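Local coordinates for type III secretion system effector protein ExoU (Pseudomonas fluorescens, PDB 4QMK) that acts as a patatin-like phospholipase toxin delivered by type III secretion, and localises to the plasma membrane through a domain that binds phosphatidylinositol 4,5-bisphosphate, at the interface of chains A and B. Residues are numbered along the deposited sequence; one frame, centred on the assembly and turned at random. Chains: chain A/B, Type III secretion system effector protein ExoU.

The interface of chains A and B. Residues chain A 155, 159, 163, 169, 173; chain B 155, 169, 172-173.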
loop_
_atom_site.group_PDB
_atom_site.type_symbol
_atom_site.label_atom_id
_atom_site.label_comp_id
_atom_site.label_asym_id
_atom_site.label_seq_id
_atom_site.Cartn_x
_atom_site.Cartn_y
_atom_site.Cartn_z
ATOM N N LEU A 155 16.990 -11.215 4.827
ATOM C CA LEU A 155 15.739 -10.761 5.367
ATOM C C LEU A 155 14.561 -11.436 4.706
ATOM O O LEU A 155 13.786 -12.141 5.369
ATOM C CB LEU A 155 15.643 -9.261 5.246
ATOM C CG LEU A 155 16.510 -8.463 6.228
ATOM C CD1 LEU A 155 16.579 -7.023 5.760
ATOM C CD2 LEU A 155 15.978 -8.510 7.645
ATOM N N LEU A 159 11.637 -14.762 6.570
ATOM C CA LEU A 159 10.411 -14.293 7.184
ATOM C C LEU A 159 9.472 -15.424 7.775
ATOM O O LEU A 159 9.198 -16.451 7.149
ATOM C CB LEU A 159 9.662 -13.421 6.182
ATOM C CG LEU A 159 10.456 -12.202 5.667
ATOM C CD1 LEU A 159 9.609 -11.414 4.710
ATOM C CD2 LEU A 159 10.885 -11.301 6.800
ATOM N N VAL A 163 6.247 -13.348 2.112
ATOM C CA VAL A 163 5.718 -12.229 1.385
ATOM C C VAL A 163 5.628 -12.702 -0.076
ATOM O O VAL A 163 6.056 -13.819 -0.452
ATOM C CB VAL A 163 6.641 -10.955 1.461
ATOM C CG1 VAL A 163 6.915 -10.542 2.907
ATOM C CG2 VAL A 163 7.960 -11.145 0.678
ATOM N N LEU A 169 9.643 -5.606 -0.943
ATOM C CA LEU A 169 10.607 -4.937 -0.105
ATOM C C LEU A 169 11.238 -3.743 -0.785
ATOM O O LEU A 169 11.374 -2.724 -0.174
ATOM C CB LEU A 169 11.730 -5.866 0.254
ATOM C CG LEU A 169 11.848 -6.280 1.702
ATOM C CD1 LEU A 169 13.228 -6.895 1.906
ATOM C CD2 LEU A 169 11.689 -5.061 2.602
ATOM N N LEU A 173 11.612 0.182 0.174
ATOM C CA LEU A 173 12.968 0.666 0.511
ATOM C C LEU A 173 13.494 1.690 -0.488
ATOM O O LEU A 173 14.355 2.496 -0.152
ATOM C CB LEU A 173 13.986 -0.485 0.565
ATOM C CG LEU A 173 13.795 -1.465 1.716
ATOM C CD1 LEU A 173 14.852 -2.544 1.683
ATOM C CD2 LEU A 173 13.836 -0.707 3.024
ATOM N N LEU B 155 20.394 -2.327 7.079
ATOM C CA LEU B 155 19.571 -2.039 5.942
ATOM C C LEU B 155 18.957 -0.625 6.002
ATOM O O LEU B 155 19.112 0.170 5.054
ATOM C CB LEU B 155 18.481 -3.093 5.804
ATOM C CG LEU B 155 17.812 -3.112 4.440
ATOM C CD1 LEU B 155 18.701 -3.847 3.462
ATOM C CD2 LEU B 155 16.461 -3.788 4.532
ATOM N N LEU B 169 9.270 -0.571 7.418
ATOM C CA LEU B 169 9.918 -1.802 7.050
ATOM C C LEU B 169 9.257 -3.003 7.684
ATOM O O LEU B 169 9.017 -3.974 7.003
ATOM C CB LEU B 169 11.374 -1.838 7.472
ATOM C CG LEU B 169 12.404 -1.863 6.377
ATOM C CD1 LEU B 169 13.721 -2.330 6.981
ATOM C CD2 LEU B 169 11.993 -2.839 5.274
ATOM N N THR B 172 5.875 -4.184 6.217
ATOM C CA THR B 172 5.917 -4.993 5.018
ATOM C C THR B 172 6.672 -6.290 5.190
ATOM O O THR B 172 6.457 -7.216 4.398
ATOM C CB THR B 172 6.448 -4.241 3.750
ATOM O OG1 THR B 172 7.861 -4.230 3.753
ATOM C CG2 THR B 172 5.915 -2.833 3.636
ATOM N N LEU B 173 7.557 -6.384 6.192
ATOM C CA LEU B 173 8.270 -7.678 6.467
ATOM C C LEU B 173 7.485 -8.634 7.356
ATOM O O LEU B 173 7.685 -9.824 7.312
ATOM C CB LEU B 173 9.613 -7.448 7.133
ATOM C CG LEU B 173 10.627 -6.780 6.257
ATOM C CD1 LEU B 173 11.935 -6.621 6.998
ATOM C CD2 LEU B 173 10.814 -7.583 4.988
#
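The helices 166-173 of chains A and B pack antiparallel, A:Leu169 against B:Leu169 and each Leu173 beside Leu169 of the other chain, with A:Leu155 and B:Leu155 of helices 140-157 closing one side. This is a leucine cluster around a two-fold axis, in a chain region that matches the patatin-like phospholipase family. The two Leu169 side chains meet tip to tip, CD2 of A:Leu169 lying 3.5 Å from CD2 of B:Leu169. The same A:Leu169 methyl also touches CD2 of B:Leu173 at 3.6 Å. In the twin contact, CD2 of A:Leu173 rests 3.6 Å from CD2 of B:Leu169. The other A:Leu173 branch, CD1, reaches CD2 of B:Leu155 at 3.5 Å, the two side chains crossing at about a right angle. In B:Leu155, CG is anti to the backbone N (chi1 -164°), which sets CD2 between A:Leu173 CD1 and A:Leu155 CD1, the latter at 3.5 Å. A:Leu155 has CG anti to the carbonyl carbon (chi1 -74°), and its CD2 stays 4.5 Å from CD1 of B:Leu173. The symmetry is thus only approximate at the Leu155 pair. Further along the patch, both methyls of A:Leu159 lie against the carbonyl O of B:Leu173, CD2 at 3.6 Å. A:Val163 sets CG1 3.7 Å from the carbonyl O of B:Thr172. No hydrogen bond or salt bridge crosses this patch, one part of the two-fold interface, which hides 234 Å². The pairing may reflect crystal packing.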